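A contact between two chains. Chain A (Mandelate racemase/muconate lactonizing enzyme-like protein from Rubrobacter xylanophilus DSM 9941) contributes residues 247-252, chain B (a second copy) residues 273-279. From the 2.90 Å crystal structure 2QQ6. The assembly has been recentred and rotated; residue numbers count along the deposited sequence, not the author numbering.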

# COMPACT_ATOMS: atom_id res chain seq x y z
N PRO A 247 -8.95 6.53 8.24
CA PRO A 247 -9.19 5.57 7.16
C PRO A 247 -8.88 4.10 7.40
O PRO A 247 -9.19 3.28 6.55
CB PRO A 247 -8.36 6.13 6.02
CG PRO A 247 -7.15 6.65 6.74
CD PRO A 247 -7.78 7.38 7.92
N GLU A 248 -8.30 3.73 8.53
CA GLU A 248 -7.96 2.33 8.70
C GLU A 248 -9.04 1.32 9.16
O GLU A 248 -8.98 0.16 8.77
CB GLU A 248 -6.68 2.18 9.55
CG GLU A 248 -6.42 3.25 10.62
CD GLU A 248 -5.83 4.52 10.06
OE1 GLU A 248 -5.16 4.45 9.01
OE2 GLU A 248 -6.01 5.59 10.67
N ASN A 249 -10.01 1.74 9.96
CA ASN A 249 -11.05 0.81 10.42
C ASN A 249 -12.36 1.30 9.86
O ASN A 249 -12.89 2.33 10.27
CB ASN A 249 -11.11 0.79 11.95
CG ASN A 249 -12.16 -0.19 12.49
OD1 ASN A 249 -13.10 -0.56 11.79
ND2 ASN A 249 -12.00 -0.59 13.75
N LEU A 250 -12.90 0.55 8.91
CA LEU A 250 -14.16 0.93 8.28
C LEU A 250 -15.35 0.71 9.20
O LEU A 250 -16.40 1.30 9.00
CB LEU A 250 -14.34 0.15 6.98
CG LEU A 250 -13.14 0.17 6.03
CD1 LEU A 250 -13.53 -0.42 4.68
CD2 LEU A 250 -12.65 1.60 5.86
N ASP A 251 -15.19 -0.15 10.19
CA ASP A 251 -16.26 -0.43 11.13
C ASP A 251 -16.63 0.82 11.92
O ASP A 251 -17.79 1.02 12.26
CB ASP A 251 -15.85 -1.54 12.10
CG ASP A 251 -15.94 -2.91 11.46
OD1 ASP A 251 -16.98 -3.19 10.83
OD2 ASP A 251 -14.97 -3.71 11.59
N ALA A 252 -15.63 1.66 12.20
CA ALA A 252 -15.84 2.89 12.94
C ALA A 252 -16.66 3.90 12.14
O ALA A 252 -17.50 4.63 12.67
CB ALA A 252 -14.51 3.48 13.30
N ARG B 273 -1.74 -3.29 12.13
CA ARG B 273 -2.62 -3.86 13.12
C ARG B 273 -4.07 -3.77 12.67
O ARG B 273 -4.86 -4.69 12.88
CB ARG B 273 -2.43 -3.13 14.44
CG ARG B 273 -2.52 -1.62 14.34
CD ARG B 273 -2.41 -1.03 15.73
NE ARG B 273 -2.40 0.43 15.71
CZ ARG B 273 -1.38 1.17 15.28
NH1 ARG B 273 -0.28 0.59 14.82
NH2 ARG B 273 -1.47 2.48 15.30
N PHE B 274 -4.43 -2.65 12.04
CA PHE B 274 -5.79 -2.48 11.58
C PHE B 274 -6.26 -3.58 10.64
O PHE B 274 -7.43 -3.94 10.64
CB PHE B 274 -5.92 -1.13 10.89
CG PHE B 274 -5.70 0.03 11.81
CD1 PHE B 274 -4.49 0.73 11.80
CD2 PHE B 274 -6.70 0.41 12.72
CE1 PHE B 274 -4.28 1.79 12.69
CE2 PHE B 274 -6.50 1.46 13.61
CZ PHE B 274 -5.29 2.16 13.60
N ASP B 275 -5.35 -4.12 9.84
CA ASP B 275 -5.74 -5.16 8.91
C ASP B 275 -5.72 -6.55 9.52
O ASP B 275 -6.49 -7.42 9.12
CB ASP B 275 -4.86 -5.09 7.67
CG ASP B 275 -5.05 -3.79 6.91
OD1 ASP B 275 -6.19 -3.49 6.50
OD2 ASP B 275 -4.05 -3.08 6.72
N PHE B 276 -4.84 -6.78 10.48
CA PHE B 276 -4.82 -8.09 11.11
C PHE B 276 -6.04 -8.23 12.01
O PHE B 276 -6.50 -9.33 12.30
CB PHE B 276 -3.53 -8.30 11.91
CG PHE B 276 -2.39 -8.79 11.07
CD1 PHE B 276 -1.66 -7.91 10.29
CD2 PHE B 276 -2.10 -10.15 11.01
CE1 PHE B 276 -0.65 -8.38 9.45
CE2 PHE B 276 -1.09 -10.63 10.17
CZ PHE B 276 -0.37 -9.74 9.39
N ARG B 277 -6.57 -7.09 12.44
CA ARG B 277 -7.76 -7.08 13.28
C ARG B 277 -8.87 -7.76 12.51
O ARG B 277 -9.52 -8.68 13.00
CB ARG B 277 -8.18 -5.66 13.62
CG ARG B 277 -9.64 -5.56 13.99
CD ARG B 277 -9.95 -4.31 14.76
NE ARG B 277 -11.39 -4.20 15.03
CZ ARG B 277 -12.30 -3.85 14.12
NH1 ARG B 277 -11.94 -3.56 12.87
NH2 ARG B 277 -13.58 -3.77 14.47
N GLU B 278 -9.09 -7.28 11.28
CA GLU B 278 -10.11 -7.84 10.41
C GLU B 278 -9.83 -9.31 10.15
O GLU B 278 -10.74 -10.12 10.10
CB GLU B 278 -10.12 -7.07 9.10
CG GLU B 278 -10.64 -5.64 9.22
CD GLU B 278 -12.16 -5.56 9.34
OE1 GLU B 278 -12.70 -4.44 9.53
OE2 GLU B 278 -12.83 -6.62 9.23
N LEU B 279 -8.56 -9.65 10.00
CA LEU B 279 -8.18 -11.04 9.77
C LEU B 279 -8.70 -11.89 10.92
O LEU B 279 -9.55 -12.75 10.74
CB LEU B 279 -6.66 -11.17 9.69
CG LEU B 279 -6.16 -12.51 9.16
CD1 LEU B 279 -6.39 -12.58 7.67
CD2 LEU B 279 -4.69 -12.67 9.46

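The chain B side of this contact is a continuous helical segment, which presents F274(B), R277(B) and E278(B) to a loop and the first turn of a helix in chain A. The spacing follows from helical geometry: residues three and four positions apart return to the same side of the helix, and the backbone bonds from R277(B) N to R273(B) O (3.0 Å) and from L279(B) N to D275(B) O (3.2 Å) hold that periodicity.

R273(B), at the start of the segment, makes no contact with the chain A stretch; its guanidinium is hydrogen-bonded elsewhere in the structure. At F274(B) the CA atoms of the two stretches come nearest, with F274(B) CA 6.0 Å from E248(A) CA. Both CA-to-CB bonds point toward the opposing stretch, and the aliphatic part of E248(A) lies on the phenyl ring. E248(A) CB is 3.3 Å from F274(B) CG, and E248(A) CG sits 3.1 Å from the centroid of the F274(B) ring, only 5° off the ring normal, a CH-pi contact almost directly over the face. The glutamate thus meets the aromatic ring through its methylene groups. N249(A) adds a looser, oblique approach, its CB 4.5 Å from F274(B) CD2.

D275(B) and F276(B) make no contact here, and the next interaction comes one turn on, at R277(B). Its extended side chain, with chi1, chi2 and chi3 all t, carries the guanidinium to the start of the chain A helix. D251(A) OD2 lies at the guanidinium edge, near its plane, and accepts from R277(B) NH2 at 3.2 Å and from R277(B) NH1 at 3.3 Å. One carboxylate oxygen therefore receives both nitrogens in a salt bridge, while D251(A) OD1 is hydrogen-bonded elsewhere in the structure. Over one face of the guanidinium lies the amide of N249(A), whose ND2 is 3.1 Å from R277(B) NH1; as both are donors, this pair is not a hydrogen bond. The same asparagine caps its own helix, with N249(A) OD1 accepting weak bonds from D251(A) N (2.7 Å) and A252(A) N (3.4 Å).

E278(B) brings a second carboxylate to this site. Its CA-to-CB bond points sideways, but the side-chain end comes nearer, placing E278(B) OE1 3.2 Å from D251(A) OD2. These two acceptors carry like charges and do not hydrogen-bond to each other. R277(B) lies close to both, since its NH1 also forms a salt bridge with E278(B) OE1 at 3.5 Å, and its positive charge can offset the repulsion between the acids. L279(B), buried and out of reach, takes no part.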